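Local coordinates for protein iron transport multicopper oxidase FET3 (Saccharomyces cerevisiae, PDB 1ZPU) that oxidises ferrous to ferric iron with four bound copper ions and molecular oxygen, so that the FTR1 permease can carry the iron into the yeast cell, at residues P85-L90 with C500-V505; P23-N28 with D109-D114; E363-G366 with H370-I373; V352-D357 with A512-D517. All coordinates share one frame; numbering follows the deposited sequence.

Interaction 1 of 4, residues P85-L90 with C500-V505; sequences PGSTML and CQSCSV. With NAG (2-acetamido-2-deoxy-beta-D-glucopyranose), chain J.
The backbones of Ser87 and Ser502 come no nearer than 7.0 Å between their CA atoms, where the lead-in to the edge strand 88-94 meets the last turn of helix 494-502. The strand belongs to the first cupredoxin-like domain of the multicopper oxidase fold, and the helix closes with a Schellman motif: Val505 N reaches back to Cys500 O at 3.0 Å, Ser504 N bonds Gln501 O, and Ser504 takes a positive phi. Gly86, with phi 97°, turns the other chain just before Ser87; in this conformation a CB would crowd the carbonyl of Pro85.

Across the contact the two serines meet hydroxyl to hydroxyl, Ser502 OG donating to Ser87 OG at 2.8 Å. The acceptor is the buried partner and the donor the exposed one. Ser502 swings its oxygen away from its own backbone N (chi1 -153°), which brings it out from the helix toward Ser87. Putting an alanine at Ser87 would probably leave the Ser502 hydroxyl without its acceptor and open a small gap beside the helix end. Only 65 Å² is buried here, and other links bind the two parts more firmly: Cys500 forms a disulfide with Cys81, and the Asn495 amide bonds both Thr88 O and Leu90 N. Beyond the helix end lies a sugar of the glycan on Asn56, its acetyl methyl C8 3.5 Å from Ser504 O.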
# COMPACT_ATOMS: atom_id res chain seq x y z
N PRO A 85 6.26 4.08 22.95
CA PRO A 85 7.20 3.13 23.54
C PRO A 85 6.71 2.57 24.87
O PRO A 85 6.33 3.34 25.76
CB PRO A 85 8.46 3.97 23.74
CG PRO A 85 8.39 5.01 22.69
CD PRO A 85 6.93 5.31 22.49
N GLY A 86 6.72 1.25 25.00
CA GLY A 86 6.26 0.56 26.20
C GLY A 86 4.83 0.06 26.12
O GLY A 86 4.47 -0.90 26.81
N SER A 87 4.03 0.69 25.27
CA SER A 87 2.60 0.38 25.16
C SER A 87 2.31 -0.83 24.26
O SER A 87 3.11 -1.21 23.41
CB SER A 87 1.81 1.61 24.72
OG SER A 87 1.81 2.60 25.75
N THR A 88 1.14 -1.43 24.48
CA THR A 88 0.71 -2.61 23.76
C THR A 88 -0.68 -2.38 23.18
O THR A 88 -1.63 -2.18 23.93
CB THR A 88 0.61 -3.85 24.70
OG1 THR A 88 1.87 -4.10 25.33
CG2 THR A 88 0.15 -5.09 23.93
N MET A 89 -0.80 -2.41 21.86
CA MET A 89 -2.11 -2.34 21.24
C MET A 89 -2.58 -3.73 20.78
O MET A 89 -1.79 -4.51 20.25
CB MET A 89 -2.14 -1.30 20.12
CG MET A 89 -3.30 -1.44 19.13
SD MET A 89 -3.96 0.08 18.41
CE MET A 89 -2.53 1.12 18.31
N LEU A 90 -3.84 -4.03 21.04
CA LEU A 90 -4.44 -5.27 20.59
C LEU A 90 -5.23 -5.03 19.32
O LEU A 90 -6.18 -4.25 19.31
CB LEU A 90 -5.31 -5.90 21.67
CG LEU A 90 -6.16 -7.11 21.27
CD1 LEU A 90 -5.32 -8.30 20.79
CD2 LEU A 90 -7.05 -7.50 22.42
N CYS A 500 -4.02 5.44 23.82
CA CYS A 500 -4.14 6.89 23.70
C CYS A 500 -3.68 7.65 24.93
O CYS A 500 -2.89 8.58 24.80
CB CYS A 500 -5.56 7.29 23.33
SG CYS A 500 -5.81 7.46 21.57
N GLN A 501 -4.17 7.27 26.11
CA GLN A 501 -3.76 7.93 27.36
C GLN A 501 -2.26 7.80 27.58
O GLN A 501 -1.60 8.74 28.01
CB GLN A 501 -4.48 7.35 28.58
CG GLN A 501 -5.96 7.60 28.63
CD GLN A 501 -6.68 6.52 29.41
OE1 GLN A 501 -6.71 5.36 28.98
NE2 GLN A 501 -7.25 6.88 30.56
N SER A 502 -1.74 6.61 27.28
CA SER A 502 -0.33 6.30 27.45
C SER A 502 0.52 7.13 26.49
O SER A 502 1.71 7.35 26.73
CB SER A 502 -0.12 4.81 27.18
OG SER A 502 1.00 4.29 27.86
N CYS A 503 -0.12 7.59 25.42
CA CYS A 503 0.51 8.37 24.36
C CYS A 503 0.30 9.87 24.57
O CYS A 503 0.87 10.69 23.84
CB CYS A 503 -0.11 7.98 23.03
SG CYS A 503 0.71 8.61 21.57
N SER A 504 -0.52 10.21 25.57
CA SER A 504 -1.04 11.56 25.79
C SER A 504 -1.64 12.20 24.52
O SER A 504 -1.29 13.31 24.13
CB SER A 504 0.03 12.47 26.41
OG SER A 504 0.50 11.93 27.64
N VAL A 505 -2.54 11.46 23.88
CA VAL A 505 -3.33 11.92 22.72
C VAL A 505 -4.81 11.85 23.11
O VAL A 505 -5.28 10.81 23.60
CB VAL A 505 -3.08 11.02 21.47
CG1 VAL A 505 -4.05 11.37 20.34
CG2 VAL A 505 -1.64 11.15 20.99
C1 NAG J . 3.49 14.84 19.58
C2 NAG J . 3.39 15.91 20.65
C3 NAG J . 2.48 17.06 20.18
C4 NAG J . 2.90 17.53 18.78
C5 NAG J . 3.10 16.34 17.84
C6 NAG J . 3.55 16.70 16.41
C7 NAG J . 1.96 14.90 22.52
C8 NAG J . 0.67 14.85 21.73
N2 NAG J . 3.11 15.31 21.95
O3 NAG J . 2.51 18.13 21.12
O4 NAG J . 1.95 18.44 18.24
O5 NAG J . 4.03 15.46 18.43
O6 NAG J . 4.28 15.62 15.83
O7 NAG J . 1.96 14.56 23.71

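Interaction 2 of 4, residues P23-N28 with D109-D114; sequences PVITCN and DGQYED
Ile25 N donates to Asp114 O over 2.8 Å, in a nearly straight bond (168° at the hydrogen) that arrives almost end-on to the carbonyl. The isoleucine side chain packs on the same turn. Its CG1 lies beside the backbone N (chi1 -43°) and passes Asp114 CB at 3.8 Å, and the extended end then brings CD1 to 3.5 Å from Gln111 CG, the two side chains crossing at about a right angle. An alanine at Ile25 would keep the backbone bond but would probably leave the methylenes of Gln111 and Asp114 without their apolar neighbour, opening a gap in a buried place.

The acceptor is presented by a tight turn in which Asp114 N bonds Gln111 O at 2.8 Å. In the cupredoxin fold of this first domain, the turn follows strand 100-105 and the His-X-His pair of His105 and His107, ligands of the type 3 coppers, whose side chains lie about 8 Å from that of Gln111. Strand 22-27 is an edge strand: Val24 and Thr26 bond to strand 2-14, and Ile25 N faces the other way, to the loop. The Asp114 carboxylate is fixed at both oxygens, OD1 in a salt bridge with Arg22 and OD2 bonded to the amide of Val147, where helix 147-154 begins. Farther out, Tyr112 bonds Gly196 O through its hydroxyl and meets Trp103 edge-to-face.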
# COMPACT_ATOMS: atom_id res chain seq x y z
N PRO A 23 21.04 -1.85 11.14
CA PRO A 23 19.91 -2.17 12.02
C PRO A 23 18.61 -2.31 11.25
O PRO A 23 18.30 -1.49 10.38
CB PRO A 23 19.83 -0.96 12.98
CG PRO A 23 21.10 -0.24 12.82
CD PRO A 23 21.58 -0.51 11.41
N VAL A 24 17.85 -3.35 11.57
CA VAL A 24 16.53 -3.56 11.00
C VAL A 24 15.52 -3.73 12.13
O VAL A 24 15.92 -4.02 13.28
CB VAL A 24 16.51 -4.78 10.02
CG1 VAL A 24 17.46 -4.55 8.86
CG2 VAL A 24 16.90 -6.05 10.73
N ILE A 25 14.22 -3.55 11.83
CA ILE A 25 13.17 -3.73 12.85
C ILE A 25 12.78 -5.20 13.03
O ILE A 25 12.25 -5.84 12.12
CB ILE A 25 11.91 -2.88 12.58
CG1 ILE A 25 12.29 -1.46 12.14
CG2 ILE A 25 11.06 -2.79 13.85
CD1 ILE A 25 11.12 -0.50 12.00
N THR A 26 13.04 -5.72 14.23
CA THR A 26 12.79 -7.12 14.51
C THR A 26 11.43 -7.37 15.16
O THR A 26 10.84 -6.47 15.72
CB THR A 26 13.90 -7.66 15.41
OG1 THR A 26 14.08 -6.79 16.53
CG2 THR A 26 15.20 -7.72 14.63
N CYS A 27 10.96 -8.60 15.05
CA CYS A 27 9.78 -9.06 15.76
C CYS A 27 10.22 -10.10 16.79
O CYS A 27 10.68 -11.18 16.42
CB CYS A 27 8.82 -9.70 14.76
SG CYS A 27 7.41 -10.51 15.51
N ASN A 28 10.07 -9.77 18.08
CA ASN A 28 10.57 -10.64 19.17
C ASN A 28 12.03 -11.05 18.99
O ASN A 28 12.39 -12.20 19.25
CB ASN A 28 9.70 -11.88 19.35
CG ASN A 28 8.25 -11.54 19.65
OD1 ASN A 28 7.91 -10.43 20.06
ND2 ASN A 28 7.38 -12.52 19.45
N ASP A 109 6.14 6.29 10.32
CA ASP A 109 6.88 7.19 9.41
C ASP A 109 7.37 6.43 8.16
O ASP A 109 6.62 6.27 7.19
CB ASP A 109 8.05 7.85 10.17
CG ASP A 109 7.58 8.99 11.16
OD1 ASP A 109 7.33 10.14 10.67
OD2 ASP A 109 7.52 8.76 12.41
N GLY A 110 8.60 5.94 8.18
CA GLY A 110 9.09 5.12 7.08
C GLY A 110 9.31 3.72 7.59
O GLY A 110 9.76 2.83 6.86
N GLN A 111 9.00 3.56 8.87
CA GLN A 111 9.10 2.31 9.59
C GLN A 111 9.07 1.03 8.71
O GLN A 111 10.01 0.24 8.77
CB GLN A 111 8.00 2.30 10.65
CG GLN A 111 8.28 1.49 11.87
CD GLN A 111 7.87 2.23 13.13
OE1 GLN A 111 6.88 1.89 13.78
NE2 GLN A 111 8.62 3.27 13.47
N TYR A 112 8.06 0.80 7.88
CA TYR A 112 8.05 -0.51 7.18
C TYR A 112 9.23 -0.77 6.22
O TYR A 112 9.64 -1.92 6.08
CB TYR A 112 6.70 -0.92 6.59
CG TYR A 112 6.37 -0.49 5.17
CD1 TYR A 112 6.86 -1.18 4.05
CD2 TYR A 112 5.49 0.57 4.96
CE1 TYR A 112 6.50 -0.78 2.76
CE2 TYR A 112 5.14 0.97 3.69
CZ TYR A 112 5.63 0.30 2.60
OH TYR A 112 5.24 0.76 1.36
N GLU A 113 9.77 0.26 5.58
CA GLU A 113 11.02 0.09 4.84
C GLU A 113 12.14 -0.47 5.69
O GLU A 113 12.99 -1.16 5.20
CB GLU A 113 11.51 1.39 4.18
CG GLU A 113 11.01 1.57 2.74
CD GLU A 113 11.84 0.84 1.68
OE1 GLU A 113 12.20 -0.36 1.82
OE2 GLU A 113 12.11 1.48 0.66
N ASP A 114 12.13 -0.16 6.98
CA ASP A 114 13.17 -0.65 7.86
C ASP A 114 12.87 -2.04 8.41
O ASP A 114 13.48 -2.48 9.39
CB ASP A 114 13.44 0.37 8.98
CG ASP A 114 14.17 1.64 8.47
OD1 ASP A 114 14.76 1.60 7.36
OD2 ASP A 114 14.16 2.67 9.18

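Interaction 3 of 4, residues E363-G366 with H370-I373; sequences EIYG and HTFI
Tyr365, the last residue of a short 3-10 turn, packs against two side chains that strand 371-374 offers from one side, Thr371 and Ile373. The close part is made by carbon atoms. Thr371 CG2 lies 3.8 Å from Tyr365 CB and reaches the root of the ring at CG, while farther along Ile373 CD1 comes within 3.9 Å of Tyr365 CE1. With CG1 beside the backbone N (chi1 -54°) and an extended chi2, Ile373 stretches its terminal methyl out to the tyrosine, and the two side chains cross at about a right angle. Ile364, from the turn itself, covers one face of the ring toward its rim, with CG1 3.6 Å above the plane. The phenol OH is bonded to Ala359 O, which helps to fix the position of the ring, and Val352 and Pro481 also press on this side chain.

The other half is much looser. Glu363 is exposed and its CB points away from the strand; Gly366, held to the turn by its N bonding Glu363 O at 3.3 Å, is partly exposed and has a backbone conformation (phi 107°) in which a CB would crowd the carbonyl of Tyr365. No hydrogen bond joins the two segments, although just three residues separate them, and the CB of Phe372 points away from the 3-10 turn. Strand 371-374 instead bonds to its parallel neighbour 474-479, as the outermost strand of a sheet in the third cupredoxin-like domain, with Tyr365 of the turn packed on its Thr371 and Ile373.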
# COMPACT_ATOMS: atom_id res chain seq x y z
N GLU A 363 -16.84 20.19 8.51
CA GLU A 363 -16.03 21.24 9.13
C GLU A 363 -15.26 20.75 10.36
O GLU A 363 -14.13 21.18 10.59
CB GLU A 363 -16.92 22.42 9.50
CG GLU A 363 -16.16 23.68 9.83
CD GLU A 363 -17.06 24.80 10.28
OE1 GLU A 363 -17.75 24.66 11.32
OE2 GLU A 363 -17.06 25.85 9.60
N ILE A 364 -15.88 19.86 11.13
CA ILE A 364 -15.34 19.44 12.43
C ILE A 364 -14.13 18.54 12.33
O ILE A 364 -13.42 18.33 13.32
CB ILE A 364 -16.39 18.73 13.33
CG1 ILE A 364 -16.82 17.40 12.72
CG2 ILE A 364 -17.57 19.65 13.60
CD1 ILE A 364 -17.07 16.31 13.74
N TYR A 365 -13.89 17.99 11.14
CA TYR A 365 -12.76 17.09 10.95
C TYR A 365 -11.49 17.83 10.54
O TYR A 365 -10.43 17.22 10.43
CB TYR A 365 -13.10 16.00 9.94
CG TYR A 365 -14.26 15.14 10.34
CD1 TYR A 365 -15.54 15.41 9.87
CD2 TYR A 365 -14.09 14.04 11.19
CE1 TYR A 365 -16.61 14.62 10.24
CE2 TYR A 365 -15.15 13.24 11.55
CZ TYR A 365 -16.41 13.54 11.07
OH TYR A 365 -17.49 12.77 11.41
N GLY A 366 -11.61 19.14 10.31
CA GLY A 366 -10.45 19.98 10.00
C GLY A 366 -10.38 20.42 8.55
O GLY A 366 -10.98 19.80 7.67
N HIS A 370 -7.91 17.19 4.67
CA HIS A 370 -8.55 16.74 3.43
C HIS A 370 -9.56 15.63 3.64
O HIS A 370 -9.42 14.53 3.08
CB HIS A 370 -7.54 16.32 2.37
CG HIS A 370 -7.86 16.86 1.01
ND1 HIS A 370 -6.93 16.92 -0.01
CD2 HIS A 370 -9.00 17.40 0.52
CE1 HIS A 370 -7.50 17.46 -1.08
NE2 HIS A 370 -8.75 17.77 -0.78
N THR A 371 -10.59 15.92 4.45
CA THR A 371 -11.61 14.93 4.77
C THR A 371 -12.86 15.11 3.92
O THR A 371 -13.33 16.23 3.74
CB THR A 371 -11.95 14.92 6.28
OG1 THR A 371 -10.93 14.20 6.99
CG2 THR A 371 -13.26 14.23 6.53
N PHE A 372 -13.36 14.00 3.40
CA PHE A 372 -14.64 13.97 2.70
C PHE A 372 -15.60 13.06 3.43
O PHE A 372 -15.19 12.03 3.98
CB PHE A 372 -14.46 13.45 1.28
CG PHE A 372 -13.58 14.31 0.44
CD1 PHE A 372 -12.19 14.23 0.55
CD2 PHE A 372 -14.14 15.20 -0.48
CE1 PHE A 372 -11.37 15.03 -0.24
CE2 PHE A 372 -13.33 15.99 -1.27
CZ PHE A 372 -11.94 15.91 -1.15
N ILE A 373 -16.88 13.43 3.43
CA ILE A 373 -17.90 12.57 4.02
C ILE A 373 -18.70 11.86 2.94
O ILE A 373 -19.20 12.49 2.01
CB ILE A 373 -18.82 13.34 4.99
CG1 ILE A 373 -17.97 14.05 6.04
CG2 ILE A 373 -19.81 12.38 5.65
CD1 ILE A 373 -18.77 14.89 7.00

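Interaction 4 of 4, residues V352-D357 with A512-D517; sequences VLSSGD and AANTLD
Ser354, which meets Asn514 across the contact, has its OG hydrogen-bonded to the carbonyl oxygens of Met350 and Glu508. With one proton to give, it cannot serve both fully. Met350 belongs to helix 348-352, and Glu508 to the C-terminal chain a few residues before 512-517, so this single OG joins the end of the helix to that chain. The neighbouring Ser355 repeats the pattern more feebly: its OG sits between the backbone N and the carbonyl carbon (chi1 57°), close enough to Thr351 O for a weak bond.

Between the segments themselves everything is longer. The side-chain amide of Asn514 approaches the carbonyl of Ser354, with CG 4.2 Å from Ser354 O, and the carboxylate of Asp517 lies beside the methylene of Ser355, OD2 being 4.2 Å from Ser355 CB. The backbones stay well apart, with 7.4 Å between the CA atoms of Ser355 and Asn514, and only 114 Å² is buried. Within the C-terminal loop, Asn514 N bonds Ala512 O at 2.8 Å across an inverse gamma turn centred on Ala513, and Asn514 and Asp517 both take positive phi. In segment 352-357, Gln485 NE2 bonds the carbonyls of Val352 and Gly356 and steadies the chain after the helix. A loop of the third domain and a loop of the C-terminal chain thus meet without a direct hydrogen bond; the bond from Ser354 OG to Glu508 O probably does more to join them.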
# COMPACT_ATOMS: atom_id res chain seq x y z
N VAL A 352 -15.46 11.28 15.31
CA VAL A 352 -16.76 10.75 14.88
C VAL A 352 -17.50 10.00 16.01
O VAL A 352 -18.72 10.11 16.16
CB VAL A 352 -16.73 9.93 13.53
CG1 VAL A 352 -15.33 9.72 13.03
CG2 VAL A 352 -17.50 8.61 13.64
N LEU A 353 -16.73 9.28 16.82
CA LEU A 353 -17.31 8.53 17.93
C LEU A 353 -17.68 9.38 19.15
O LEU A 353 -18.20 8.85 20.14
CB LEU A 353 -16.40 7.37 18.34
CG LEU A 353 -16.34 6.25 17.30
CD1 LEU A 353 -15.33 5.20 17.71
CD2 LEU A 353 -17.71 5.62 17.06
N SER A 354 -17.43 10.69 19.09
CA SER A 354 -17.79 11.56 20.21
C SER A 354 -18.36 12.92 19.80
O SER A 354 -18.46 13.82 20.62
CB SER A 354 -16.60 11.74 21.16
OG SER A 354 -15.47 12.24 20.46
N SER A 355 -18.74 13.04 18.53
CA SER A 355 -19.35 14.25 18.00
C SER A 355 -20.87 14.15 17.96
O SER A 355 -21.56 15.14 17.68
CB SER A 355 -18.84 14.53 16.58
OG SER A 355 -19.09 13.43 15.72
N GLY A 356 -21.39 12.96 18.22
CA GLY A 356 -22.83 12.71 18.20
C GLY A 356 -23.46 12.98 16.85
O GLY A 356 -23.13 12.35 15.85
N ASP A 357 -24.38 13.93 16.82
CA ASP A 357 -25.15 14.22 15.62
C ASP A 357 -24.47 15.22 14.68
O ASP A 357 -25.00 15.54 13.62
CB ASP A 357 -26.57 14.64 15.98
CG ASP A 357 -27.39 13.49 16.57
OD1 ASP A 357 -28.37 13.76 17.31
OD2 ASP A 357 -27.03 12.32 16.30
N ALA A 512 -10.50 21.12 20.09
CA ALA A 512 -11.37 21.62 21.18
C ALA A 512 -12.10 20.55 21.99
O ALA A 512 -12.53 19.52 21.46
CB ALA A 512 -12.36 22.72 20.67
N ALA A 513 -12.27 20.84 23.28
CA ALA A 513 -12.75 19.89 24.28
C ALA A 513 -14.26 19.65 24.22
O ALA A 513 -14.99 20.06 25.14
CB ALA A 513 -12.35 20.38 25.70
N ASN A 514 -14.72 18.99 23.16
CA ASN A 514 -16.15 18.70 22.98
C ASN A 514 -17.05 19.89 23.33
O ASN A 514 -18.13 19.71 23.89
CB ASN A 514 -16.58 17.51 23.88
CG ASN A 514 -16.26 16.15 23.28
OD1 ASN A 514 -15.42 16.01 22.36
ND2 ASN A 514 -16.92 15.12 23.80
N THR A 515 -16.59 21.10 23.01
CA THR A 515 -17.20 22.30 23.59
C THR A 515 -17.94 23.19 22.58
O THR A 515 -19.09 23.57 22.84
CB THR A 515 -16.18 23.09 24.49
OG1 THR A 515 -16.78 24.30 24.99
CG2 THR A 515 -14.87 23.38 23.72
N LEU A 516 -17.32 23.50 21.45
CA LEU A 516 -17.99 24.27 20.40
C LEU A 516 -17.87 23.54 19.07
O LEU A 516 -18.57 23.86 18.10
CB LEU A 516 -17.41 25.69 20.27
CG LEU A 516 -18.27 26.73 19.53
CD1 LEU A 516 -18.77 27.86 20.47
CD2 LEU A 516 -17.50 27.32 18.36
N ASP A 517 -16.97 22.56 19.03
CA ASP A 517 -16.74 21.73 17.84
C ASP A 517 -16.31 22.50 16.58
O ASP A 517 -16.04 21.87 15.54
CB ASP A 517 -17.93 20.78 17.58
CG ASP A 517 -17.73 19.38 18.22
OD1 ASP A 517 -16.79 19.19 19.02
OD2 ASP A 517 -18.53 18.46 17.92

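How the interactions relate
Interactions 1 and 2 each have one segment on a sheet of the first cupredoxin-like domain, at its outermost strands 88-94 and 22-27, with centres about 19 Å apart; interaction 1 joins that sheet to helix 494-502. Interaction 3 lies in the third domain, and interaction 4 joins that domain to the C-terminal chain; their centres are about 13 Å apart and they touch, Ile364 CG2 being 3.3 Å from Asp517 O and Tyr365 OH packing on Val352 CB. Interaction 2 closes before interactions 3 and 4 open, and interaction 3 is nested within the loops closed by interactions 1 and 4. The C-terminal chain, one side of interactions 1 and 4, thus runs along both domains.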